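Local coordinates for SusD/RagB family nutrient-binding outer membrane lipoprotein (Bacteroides vulgatus, PDB 4F7A), which probably binds mucin O-glycans at the cell surface, as a SusD-like outer membrane lipoprotein likely to work with a partner transporter, at residues K30-F34 and E123-R127; D63-K67 and A304-N310; N72-A76 and V453-S458; F94-H98 and V136-G141. The contacts are given in a common frame with arbitrary orientation. Numbering follows the deposited sequence.

Contact 1: residues K30-F34 and E123-R127; sequences KGIYF and EAMHR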
loop_
_atom_site.group_PDB
_atom_site.type_symbol
_atom_site.label_atom_id
_atom_site.label_comp_id
_atom_site.label_asym_id
_atom_site.label_seq_id
_atom_site.Cartn_x
_atom_site.Cartn_y
_atom_site.Cartn_z
ATOM N N LYS A 30 9.030 -12.699 1.926
ATOM C CA LYS A 30 9.917 -11.954 1.025
ATOM C C LYS A 30 9.202 -11.469 -0.231
ATOM O O LYS A 30 9.701 -10.596 -0.925
ATOM C CB LYS A 30 11.103 -12.815 0.604
ATOM C CG LYS A 30 12.050 -13.103 1.751
ATOM C CD LYS A 30 13.292 -13.854 1.267
ATOM C CE LYS A 30 14.306 -14.016 2.402
ATOM N NZ LYS A 30 15.471 -14.883 2.059
ATOM N N GLY A 31 8.043 -12.044 -0.514
ATOM C CA GLY A 31 7.364 -11.832 -1.782
ATOM C C GLY A 31 6.217 -10.831 -1.744
ATOM O O GLY A 31 5.597 -10.588 -2.769
ATOM N N ILE A 32 5.923 -10.261 -0.581
ATOM C CA ILE A 32 4.834 -9.254 -0.463
ATOM C C ILE A 32 5.315 -7.879 -1.003
ATOM O O ILE A 32 4.836 -7.435 -2.039
ATOM C CB ILE A 32 4.306 -9.150 0.984
ATOM C CG1 ILE A 32 3.711 -10.491 1.436
ATOM C CG2 ILE A 32 3.270 -7.982 1.113
ATOM C CD1 ILE A 32 3.549 -10.626 2.986
ATOM N N TYR A 33 6.226 -7.215 -0.271
ATOM C CA TYR A 33 7.022 -6.049 -0.772
ATOM C C TYR A 33 8.206 -6.702 -1.452
ATOM O O TYR A 33 9.283 -6.936 -0.847
ATOM C CB TYR A 33 7.471 -5.196 0.388
ATOM C CG TYR A 33 7.978 -3.781 0.110
ATOM C CD1 TYR A 33 7.099 -2.734 -0.198
ATOM C CD2 TYR A 33 9.311 -3.471 0.279
ATOM C CE1 TYR A 33 7.560 -1.435 -0.365
ATOM C CE2 TYR A 33 9.771 -2.183 0.122
ATOM C CZ TYR A 33 8.894 -1.170 -0.194
ATOM O OH TYR A 33 9.381 0.102 -0.330
ATOM N N PHE A 34 7.940 -7.066 -2.696
ATOM C CA PHE A 34 8.597 -8.187 -3.345
ATOM C C PHE A 34 10.090 -7.988 -3.433
ATOM O O PHE A 34 10.555 -7.025 -4.026
ATOM C CB PHE A 34 8.020 -8.372 -4.750
ATOM C CG PHE A 34 8.535 -9.587 -5.459
ATOM C CD1 PHE A 34 9.740 -9.544 -6.140
ATOM C CD2 PHE A 34 7.811 -10.767 -5.459
ATOM C CE1 PHE A 34 10.226 -10.651 -6.793
ATOM C CE2 PHE A 34 8.297 -11.891 -6.116
ATOM C CZ PHE A 34 9.495 -11.833 -6.786
ATOM N N GLU A 123 -2.851 -10.653 2.979
ATOM C CA GLU A 123 -1.922 -9.509 2.888
ATOM C C GLU A 123 -1.328 -9.367 1.471
ATOM O O GLU A 123 -1.270 -8.279 0.929
ATOM C CB GLU A 123 -0.795 -9.626 3.933
ATOM C CG GLU A 123 0.374 -8.636 3.718
ATOM C CD GLU A 123 -0.017 -7.182 3.787
ATOM O OE1 GLU A 123 -1.115 -6.861 4.319
ATOM O OE2 GLU A 123 0.795 -6.346 3.304
ATOM N N ALA A 124 -0.878 -10.474 0.883
ATOM C CA ALA A 124 -0.310 -10.453 -0.466
ATOM C C ALA A 124 -1.350 -10.119 -1.515
ATOM O O ALA A 124 -1.123 -9.286 -2.382
ATOM C CB ALA A 124 0.343 -11.811 -0.813
HETATM N N MSE A 125 -2.498 -10.789 -1.461
HETATM C CA MSE A 125 -3.387 -10.762 -2.605
HETATM C C MSE A 125 -4.358 -9.578 -2.621
HETATM O O MSE A 125 -4.851 -9.219 -3.674
HETATM C CB MSE A 125 -4.143 -12.085 -2.723
HETATM C CG MSE A 125 -3.215 -13.293 -2.889
HETATM SE SE MSE A 125 -1.877 -13.079 -4.253
HETATM C CE MSE A 125 -3.041 -13.262 -5.786
ATOM N N HIS A 126 -4.630 -8.956 -1.481
ATOM C CA HIS A 126 -5.476 -7.754 -1.519
ATOM C C HIS A 126 -4.713 -6.667 -2.269
ATOM O O HIS A 126 -5.323 -5.873 -2.970
ATOM C CB HIS A 126 -5.957 -7.310 -0.117
ATOM C CG HIS A 126 -4.990 -6.434 0.620
ATOM N ND1 HIS A 126 -3.877 -6.933 1.250
ATOM C CD2 HIS A 126 -4.948 -5.092 0.786
ATOM C CE1 HIS A 126 -3.200 -5.937 1.799
ATOM N NE2 HIS A 126 -3.825 -4.807 1.524
ATOM N N ARG A 127 -3.375 -6.667 -2.166
ATOM C CA ARG A 127 -2.547 -5.730 -2.939
ATOM C C ARG A 127 -2.677 -5.920 -4.472
ATOM O O ARG A 127 -2.597 -4.950 -5.227
ATOM C CB ARG A 127 -1.082 -5.865 -2.525
ATOM C CG ARG A 127 -0.785 -5.309 -1.138
ATOM C CD ARG A 127 0.498 -5.893 -0.532
ATOM N NE ARG A 127 1.709 -5.780 -1.353
ATOM C CZ ARG A 127 2.520 -4.712 -1.404
ATOM N NH1 ARG A 127 2.260 -3.597 -0.741
ATOM N NH2 ARG A 127 3.623 -4.762 -2.143
#
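A buried arginine side chain reaches out of a helix to hold a backbone carbonyl in a loop: R127 NH2 donates to I32 O at 2.9 Å, with an N-H...O angle of 131°. The acceptor lies just ahead of Y33, the centre of an inverse gamma turn (phi/psi -86/84), so the bond is made at the first residue of that turn, in the loop after helix 15-30. E434 supplies the opposite charge through a salt bridge to NH1, and Q50 accepts a further hydrogen bond from NH2. Beside this polar link, I32 packs on the helix: its CG1 is 4.3 Å from A124 CB, its CG2 3.7 Å from R127 NE and 3.7 Å from E123 OE2. With only a methyl on A124, the backbones come close: I32 CA and A124 CA are 5.3 Å apart. E123, A124 and R127, at spacings of one and three residues, line one face of helix 111-132, and the loop packs on it within the TPR-like helical scaffold of SusD proteins.

Contact 2: residues D63-K67 and A304-N310; sequences DFASK and AKDGDPN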
loop_
_atom_site.group_PDB
_atom_site.type_symbol
_atom_site.label_atom_id
_atom_site.label_comp_id
_atom_site.label_asym_id
_atom_site.label_seq_id
_atom_site.Cartn_x
_atom_site.Cartn_y
_atom_site.Cartn_z
ATOM N N ASP A 63 11.204 8.731 -10.554
ATOM C CA ASP A 63 12.519 8.514 -11.110
ATOM C C ASP A 63 13.052 9.832 -11.676
ATOM O O ASP A 63 12.297 10.789 -11.811
ATOM C CB ASP A 63 12.429 7.401 -12.168
ATOM C CG ASP A 63 13.716 6.593 -12.283
ATOM O OD1 ASP A 63 14.762 7.219 -12.512
ATOM O OD2 ASP A 63 13.682 5.349 -12.140
ATOM N N PHE A 64 14.348 9.903 -11.972
ATOM C CA PHE A 64 14.920 11.083 -12.634
ATOM C C PHE A 64 15.154 10.848 -14.129
ATOM O O PHE A 64 15.430 11.802 -14.875
ATOM C CB PHE A 64 16.255 11.499 -11.986
ATOM C CG PHE A 64 17.418 10.626 -12.381
ATOM C CD1 PHE A 64 17.549 9.348 -11.881
ATOM C CD2 PHE A 64 18.375 11.084 -13.279
ATOM C CE1 PHE A 64 18.618 8.530 -12.269
ATOM C CE2 PHE A 64 19.450 10.274 -13.664
ATOM C CZ PHE A 64 19.559 8.995 -13.160
ATOM N N ALA A 65 15.068 9.595 -14.563
ATOM C CA ALA A 65 15.550 9.243 -15.894
ATOM C C ALA A 65 14.546 9.672 -16.932
ATOM O O ALA A 65 13.444 9.095 -17.017
ATOM C CB ALA A 65 15.855 7.726 -16.010
ATOM N N SER A 66 14.928 10.661 -17.745
ATOM C CA SER A 66 14.042 11.136 -18.840
ATOM C C SER A 66 13.683 10.047 -19.856
ATOM O O SER A 66 12.619 10.103 -20.495
ATOM C CB SER A 66 14.632 12.362 -19.542
ATOM O OG SER A 66 14.432 13.504 -18.721
ATOM N N LYS A 67 14.525 9.022 -19.976
ATOM C CA LYS A 67 14.176 7.862 -20.822
ATOM C C LYS A 67 12.846 7.184 -20.417
ATOM O O LYS A 67 12.187 6.578 -21.254
ATOM C CB LYS A 67 15.330 6.854 -20.900
ATOM C CG LYS A 67 15.683 6.136 -19.642
ATOM C CD LYS A 67 16.652 4.960 -19.898
ATOM C CE LYS A 67 17.097 4.379 -18.557
ATOM N NZ LYS A 67 18.021 3.209 -18.655
ATOM N N ALA A 304 9.252 13.735 -21.463
ATOM C CA ALA A 304 10.609 13.782 -22.007
ATOM C C ALA A 304 10.885 12.373 -22.512
ATOM O O ALA A 304 10.095 11.459 -22.265
ATOM C CB ALA A 304 11.626 14.183 -20.931
ATOM N N LYS A 305 11.998 12.182 -23.198
ATOM C CA LYS A 305 12.311 10.873 -23.734
ATOM C C LYS A 305 13.824 10.679 -23.723
ATOM O O LYS A 305 14.581 11.596 -23.426
ATOM C CB LYS A 305 11.754 10.743 -25.153
ATOM C CG LYS A 305 12.262 11.808 -26.103
ATOM C CD LYS A 305 11.787 11.573 -27.525
ATOM C CE LYS A 305 12.230 12.708 -28.429
ATOM N NZ LYS A 305 12.572 12.197 -29.769
ATOM N N ASP A 306 14.241 9.473 -24.064
ATOM C CA ASP A 306 15.638 9.104 -24.037
ATOM C C ASP A 306 16.436 10.025 -24.935
ATOM O O ASP A 306 16.076 10.245 -26.090
ATOM C CB ASP A 306 15.798 7.660 -24.506
ATOM C CG ASP A 306 17.084 7.019 -24.018
ATOM O OD1 ASP A 306 17.850 7.663 -23.279
ATOM O OD2 ASP A 306 17.300 5.849 -24.372
ATOM N N GLY A 307 17.514 10.564 -24.385
ATOM C CA GLY A 307 18.336 11.551 -25.065
ATOM C C GLY A 307 18.154 12.939 -24.485
ATOM O O GLY A 307 19.018 13.765 -24.632
ATOM N N ASP A 308 17.024 13.197 -23.842
ATOM C CA ASP A 308 16.779 14.484 -23.203
ATOM C C ASP A 308 17.577 14.590 -21.897
ATOM O O ASP A 308 17.862 13.576 -21.251
ATOM C CB ASP A 308 15.283 14.644 -22.889
ATOM C CG ASP A 308 14.428 14.895 -24.140
ATOM O OD1 ASP A 308 14.962 15.336 -25.183
ATOM O OD2 ASP A 308 13.202 14.657 -24.073
ATOM N N PRO A 309 17.928 15.819 -21.485
ATOM C CA PRO A 309 18.508 15.950 -20.136
ATOM C C PRO A 309 17.580 15.373 -19.059
ATOM O O PRO A 309 16.358 15.309 -19.253
ATOM C CB PRO A 309 18.640 17.467 -19.955
ATOM C CG PRO A 309 18.614 18.029 -21.372
ATOM C CD PRO A 309 17.661 17.134 -22.099
ATOM N N ASN A 310 18.167 14.942 -17.949
ATOM C CA ASN A 310 17.416 14.438 -16.822
ATOM C C ASN A 310 17.106 15.629 -15.918
ATOM O O ASN A 310 17.819 15.913 -14.945
ATOM C CB ASN A 310 18.218 13.365 -16.107
ATOM C CG ASN A 310 18.521 12.180 -17.009
ATOM O OD1 ASN A 310 17.629 11.638 -17.667
ATOM N ND2 ASN A 310 19.780 11.799 -17.071
HETATM O O HOH W 1 17.399 9.313 -19.241
HETATM O O HOH W 2 12.218 7.283 -24.059
#
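S66 carries both direct hydrogen bonds between these surface loops. Its backbone N donates to N310 OD1 (2.9 Å, N-H...O angle 167°), and its OG donates to P309 O at 2.7 Å; the side chain points toward 304-310 and so carries OG to P309 O. N310 OD1 also accepts from water 1 (2.8 Å), which in turn accepts from K67 N at 3.0 Å, so one amide oxygen serves two successive backbone NH groups, one directly and one through water. Water 2 makes the second bridge, donating to K67 O (2.9 Å) and accepting from D306 N (3.0 Å); K67 O also accepts from K71 NZ. S66 O and A304 O, 3.4 Å apart, are both acceptors and make no bond. Each loop is braced internally. D63 OD1 accepts from A65 N at 3.2 Å, closing an Asx turn, while D308 OD2 accepts from K305 N at 2.9 Å and D308 N donates to K305 O at 3.0 Å. The last bond closes a type II turn with G307 at its third position, where phi/psi of 107/-24 suits glycine. Side-chain-to-backbone hydrogen bonds and bridging waters thus join two irregular loops at the periphery of the SusD-like fold.

Contact 3: residues N72-A76 and V453-S458; sequences NTVYA and VQTNNS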
loop_
_atom_site.group_PDB
_atom_site.type_symbol
_atom_site.label_atom_id
_atom_site.label_comp_id
_atom_site.label_asym_id
_atom_site.label_seq_id
_atom_site.Cartn_x
_atom_site.Cartn_y
_atom_site.Cartn_z
ATOM N N ASN A 72 4.994 5.603 -18.025
ATOM C CA ASN A 72 3.953 5.594 -17.001
ATOM C C ASN A 72 3.636 6.988 -16.472
ATOM O O ASN A 72 2.477 7.288 -16.197
ATOM C CB ASN A 72 4.324 4.677 -15.829
ATOM C CG ASN A 72 3.986 3.223 -16.083
ATOM O OD1 ASN A 72 3.708 2.839 -17.210
ATOM N ND2 ASN A 72 4.023 2.394 -15.020
ATOM N N THR A 73 4.667 7.821 -16.316
ATOM C CA THR A 73 4.475 9.135 -15.736
ATOM C C THR A 73 3.466 9.984 -16.518
ATOM O O THR A 73 2.736 10.780 -15.916
ATOM C CB THR A 73 5.831 9.880 -15.530
ATOM O OG1 THR A 73 5.617 11.032 -14.699
ATOM C CG2 THR A 73 6.492 10.290 -16.867
ATOM N N VAL A 74 3.424 9.811 -17.840
ATOM C CA VAL A 74 2.455 10.530 -18.709
ATOM C C VAL A 74 1.294 9.627 -19.110
ATOM O O VAL A 74 0.586 9.878 -20.094
ATOM C CB VAL A 74 3.114 11.144 -19.962
ATOM C CG1 VAL A 74 4.030 12.296 -19.599
ATOM C CG2 VAL A 74 3.877 10.048 -20.833
ATOM N N TYR A 75 1.058 8.592 -18.311
ATOM C CA TYR A 75 -0.053 7.672 -18.533
ATOM C C TYR A 75 0.026 6.915 -19.869
ATOM O O TYR A 75 -1.002 6.443 -20.356
ATOM C CB TYR A 75 -1.427 8.356 -18.415
ATOM C CG TYR A 75 -1.868 8.826 -17.038
ATOM C CD1 TYR A 75 -1.308 8.324 -15.856
ATOM C CD2 TYR A 75 -2.886 9.748 -16.924
ATOM C CE1 TYR A 75 -1.760 8.744 -14.612
ATOM C CE2 TYR A 75 -3.337 10.180 -15.682
ATOM C CZ TYR A 75 -2.776 9.681 -14.541
ATOM O OH TYR A 75 -3.254 10.127 -13.338
ATOM N N ALA A 76 1.220 6.816 -20.459
ATOM C CA ALA A 76 1.448 5.917 -21.602
ATOM C C ALA A 76 1.971 4.624 -20.980
ATOM O O ALA A 76 3.166 4.397 -20.869
ATOM C CB ALA A 76 2.449 6.522 -22.587
ATOM N N VAL A 453 -1.393 14.867 -13.736
ATOM C CA VAL A 453 -0.334 14.772 -14.720
ATOM C C VAL A 453 -0.328 16.012 -15.606
ATOM O O VAL A 453 -1.370 16.548 -15.933
ATOM C CB VAL A 453 -0.403 13.463 -15.586
ATOM C CG1 VAL A 453 -0.281 12.234 -14.688
ATOM C CG2 VAL A 453 -1.670 13.425 -16.475
ATOM N N GLN A 454 0.855 16.495 -15.965
ATOM C CA GLN A 454 0.943 17.703 -16.796
ATOM C C GLN A 454 0.639 17.375 -18.248
ATOM O O GLN A 454 0.029 18.184 -18.959
ATOM C CB GLN A 454 2.332 18.326 -16.659
ATOM C CG GLN A 454 2.690 18.616 -15.201
ATOM C CD GLN A 454 3.612 19.793 -15.046
ATOM O OE1 GLN A 454 4.247 20.231 -16.012
ATOM N NE2 GLN A 454 3.702 20.311 -13.827
ATOM N N THR A 455 1.066 16.183 -18.674
ATOM C CA THR A 455 0.823 15.654 -20.020
ATOM C C THR A 455 0.198 14.263 -19.900
ATOM O O THR A 455 0.685 13.414 -19.135
ATOM C CB THR A 455 2.126 15.570 -20.826
ATOM O OG1 THR A 455 2.629 16.902 -21.069
ATOM C CG2 THR A 455 1.929 14.813 -22.167
ATOM N N ASN A 456 -0.868 14.038 -20.658
ATOM C CA ASN A 456 -1.643 12.793 -20.612
ATOM C C ASN A 456 -1.576 12.139 -21.984
ATOM O O ASN A 456 -2.286 12.528 -22.885
ATOM C CB ASN A 456 -3.084 13.085 -20.187
ATOM C CG ASN A 456 -3.938 11.831 -20.051
ATOM O OD1 ASN A 456 -3.663 10.810 -20.679
ATOM N ND2 ASN A 456 -5.025 11.928 -19.280
ATOM N N ASN A 457 -0.682 11.157 -22.131
ATOM C CA ASN A 457 -0.503 10.450 -23.397
ATOM C C ASN A 457 -1.161 9.076 -23.371
ATOM O O ASN A 457 -0.670 8.133 -24.012
ATOM C CB ASN A 457 0.994 10.337 -23.734
ATOM C CG ASN A 457 1.587 11.664 -24.235
ATOM O OD1 ASN A 457 0.847 12.599 -24.540
ATOM N ND2 ASN A 457 2.915 11.739 -24.324
ATOM N N SER A 458 -2.303 8.978 -22.698
ATOM C CA SER A 458 -3.018 7.704 -22.569
ATOM C C SER A 458 -3.944 7.392 -23.754
ATOM O O SER A 458 -4.706 6.424 -23.700
ATOM C CB SER A 458 -3.849 7.725 -21.289
ATOM O OG SER A 458 -5.004 8.518 -21.480
HETATM O O HOH W 3 -3.731 13.093 -13.460
#
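Two long connections of the SusD-like fold meet here, one leading from strand 61-62 to helix 79-82 and the other from helix 435-445 to helix 475-480, in a loop-loop junction with one backbone hydrogen bond and a CH-pi contact, beside an Asx turn in 453-458. The single direct hydrogen bond between the segments runs from N457 N to V74 O, at 2.7 Å with an N-H...O angle of 159°. Just before it, V74 CA approaches T455 O to 3.4 Å in a CA-H...O contact; the angle at H is 126°, and T455 O has no conventional partner in the model. The chain turns at Y75, whose positive phi (62/21) follows the 3-10 residues N72 and T73, and Y75 N donates to N72 O at 2.9 Å. On the other segment, N456 OD1 accepts from S458 N at 3.0 Å and so closes the Asx turn, while N456 ND2 is held by I462 O and T464 OG1. The Y75 side chain points toward 453-458 and meets different residues with its face and edge: N456 ND2 lies near the ring plane, 3.9 Å from Y75 CD2. Its hydroxyl is also hydrogen-bonded to I468 N, and water 3 links Y75 OH (3.0 Å) with V453 N (2.9 Å). Over the ring face, V453 CG1 sits 3.8 Å from the Y75 centroid, 19° off the ring normal.

Contact 4: residues F94-H98 and V136-G141; sequences FPVAH and VYSKFG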
loop_
_atom_site.group_PDB
_atom_site.type_symbol
_atom_site.label_atom_id
_atom_site.label_comp_id
_atom_site.label_asym_id
_atom_site.label_seq_id
_atom_site.Cartn_x
_atom_site.Cartn_y
_atom_site.Cartn_z
ATOM N N PHE A 94 2.132 -16.589 -4.734
ATOM C CA PHE A 94 0.809 -17.150 -4.477
ATOM C C PHE A 94 0.796 -18.682 -4.502
ATOM O O PHE A 94 0.165 -19.301 -3.651
ATOM C CB PHE A 94 -0.238 -16.523 -5.415
ATOM C CG PHE A 94 -1.659 -16.907 -5.085
ATOM C CD1 PHE A 94 -2.180 -16.685 -3.824
ATOM C CD2 PHE A 94 -2.461 -17.497 -6.028
ATOM C CE1 PHE A 94 -3.480 -17.050 -3.507
ATOM C CE2 PHE A 94 -3.772 -17.833 -5.718
ATOM C CZ PHE A 94 -4.273 -17.616 -4.452
ATOM N N PRO A 95 1.504 -19.311 -5.444
ATOM C CA PRO A 95 1.442 -20.782 -5.421
ATOM C C PRO A 95 2.037 -21.375 -4.139
ATOM O O PRO A 95 1.587 -22.438 -3.679
ATOM C CB PRO A 95 2.241 -21.215 -6.651
ATOM C CG PRO A 95 2.492 -19.971 -7.445
ATOM C CD PRO A 95 2.129 -18.771 -6.660
ATOM N N VAL A 96 3.011 -20.673 -3.558
ATOM C CA VAL A 96 3.583 -21.067 -2.278
ATOM C C VAL A 96 2.616 -20.842 -1.121
ATOM O O VAL A 96 2.534 -21.684 -0.230
ATOM C CB VAL A 96 4.946 -20.374 -2.023
ATOM C CG1 VAL A 96 5.531 -20.810 -0.696
ATOM C CG2 VAL A 96 5.914 -20.727 -3.185
ATOM N N ALA A 97 1.890 -19.717 -1.119
ATOM C CA ALA A 97 0.884 -19.468 -0.095
ATOM C C ALA A 97 -0.210 -20.514 -0.167
ATOM O O ALA A 97 -0.739 -20.947 0.867
ATOM C CB ALA A 97 0.272 -18.077 -0.245
ATOM N N HIS A 98 -0.565 -20.904 -1.395
ATOM C CA HIS A 98 -1.577 -21.942 -1.583
ATOM C C HIS A 98 -1.065 -23.304 -1.083
ATOM O O HIS A 98 -1.773 -24.000 -0.336
ATOM C CB HIS A 98 -1.997 -22.011 -3.042
ATOM C CG HIS A 98 -3.071 -23.008 -3.292
ATOM N ND1 HIS A 98 -4.367 -22.812 -2.869
ATOM C CD2 HIS A 98 -3.040 -24.224 -3.886
ATOM C CE1 HIS A 98 -5.095 -23.868 -3.201
ATOM N NE2 HIS A 98 -4.313 -24.737 -3.823
ATOM N N VAL A 136 -7.435 -14.090 -9.742
ATOM C CA VAL A 136 -7.628 -15.488 -9.423
ATOM C C VAL A 136 -7.303 -15.677 -7.937
ATOM O O VAL A 136 -6.162 -15.409 -7.499
ATOM C CB VAL A 136 -6.743 -16.415 -10.298
ATOM C CG1 VAL A 136 -6.915 -17.865 -9.867
ATOM C CG2 VAL A 136 -7.097 -16.267 -11.779
ATOM N N TYR A 137 -8.292 -16.119 -7.155
ATOM C CA TYR A 137 -8.096 -16.287 -5.716
ATOM C C TYR A 137 -8.896 -17.442 -5.159
ATOM O O TYR A 137 -8.332 -18.532 -4.925
ATOM C CB TYR A 137 -8.382 -14.976 -4.969
ATOM C CG TYR A 137 -7.995 -15.019 -3.519
ATOM C CD1 TYR A 137 -6.671 -14.857 -3.137
ATOM C CD2 TYR A 137 -8.941 -15.235 -2.528
ATOM C CE1 TYR A 137 -6.289 -14.955 -1.797
ATOM C CE2 TYR A 137 -8.573 -15.301 -1.180
ATOM C CZ TYR A 137 -7.242 -15.154 -0.828
ATOM O OH TYR A 137 -6.854 -15.206 0.483
ATOM N N SER A 138 -10.206 -17.259 -4.973
ATOM C CA SER A 138 -11.000 -18.303 -4.288
ATOM C C SER A 138 -11.021 -19.603 -5.080
ATOM O O SER A 138 -11.186 -20.689 -4.507
ATOM C CB SER A 138 -12.434 -17.820 -3.994
ATOM O OG SER A 138 -13.214 -17.821 -5.171
ATOM N N LYS A 139 -10.819 -19.523 -6.390
ATOM C CA LYS A 139 -10.862 -20.731 -7.214
ATOM C C LYS A 139 -9.477 -21.267 -7.621
ATOM O O LYS A 139 -9.381 -22.212 -8.391
ATOM C CB LYS A 139 -11.752 -20.493 -8.421
ATOM C CG LYS A 139 -13.201 -20.233 -7.973
ATOM C CD LYS A 139 -14.171 -19.979 -9.118
ATOM C CE LYS A 139 -14.026 -18.568 -9.670
ATOM N NZ LYS A 139 -15.056 -18.201 -10.755
ATOM N N PHE A 140 -8.416 -20.679 -7.084
ATOM C CA PHE A 140 -7.063 -21.126 -7.418
ATOM C C PHE A 140 -6.879 -22.610 -7.087
ATOM O O PHE A 140 -7.302 -23.083 -6.032
ATOM C CB PHE A 140 -6.017 -20.294 -6.691
ATOM C CG PHE A 140 -4.600 -20.615 -7.094
ATOM C CD1 PHE A 140 -4.041 -20.047 -8.243
ATOM C CD2 PHE A 140 -3.829 -21.490 -6.338
ATOM C CE1 PHE A 140 -2.731 -20.336 -8.630
ATOM C CE2 PHE A 140 -2.512 -21.790 -6.713
ATOM C CZ PHE A 140 -1.963 -21.217 -7.855
ATOM N N GLY A 141 -6.285 -23.341 -8.030
ATOM C CA GLY A 141 -6.026 -24.778 -7.871
ATOM C C GLY A 141 -7.246 -25.672 -7.788
ATOM O O GLY A 141 -7.111 -26.837 -7.417
HETATM O O HOH W 4 -5.600 -27.115 -4.870
#
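F94 drives its ring edge against the face of F140, with centroids 4.6 Å apart, planes at 64° and a closest approach of 3.2 Å from F94 CE2 to F140 CG. This is one step of an aromatic cluster that joins helix 84-104 to the loop after helix 111-132 in the SusD-like fold. F140 in turn presents its own edge to the face of H98, at 5.0 Å between centroids and 77° between planes, so two T-shaped pairs share one phenylalanine. F94 and H98 lie one helical turn apart, linked by the bond from H98 N to F94 O (2.9 Å), and both point toward the loop. A type I turn from Y137 to F140, closed by F140 N to Y137 O at 3.0 Å, brings F140 back to meet them. Y137 lies near parallel to F94 but slid aside, with centroids 5.8 Å apart and planes at 25°; its hydroxyl is hydrogen-bonded to D161. At the outer end, water 4 bridges H98 NE2 (2.9 Å) and G141 O (3.0 Å).

Overall arrangement
Contacts 1 and 4 form one continuous patch, their centres 13 Å apart: M125 places its SE 3.6 Å from F94 CD1 and its CG 3.7 Å from Y137 CE1, so helix 111-132 packs against the aromatic cluster of contact 4. Contacts 2 and 3 make a second group, with centres 14 Å apart and nearest atoms about 6 Å apart, although segments 63-67 and 72-76 share one loop. Between the groups, contacts 1 and 3 have the closest centres, 27 Å apart; contacts 2 and 4 are farthest, at 39 Å. A bound sodium ion lies about 10 Å from the N456 side chain, and a glycerol, probably from crystallisation, about 4 Å from that of V136.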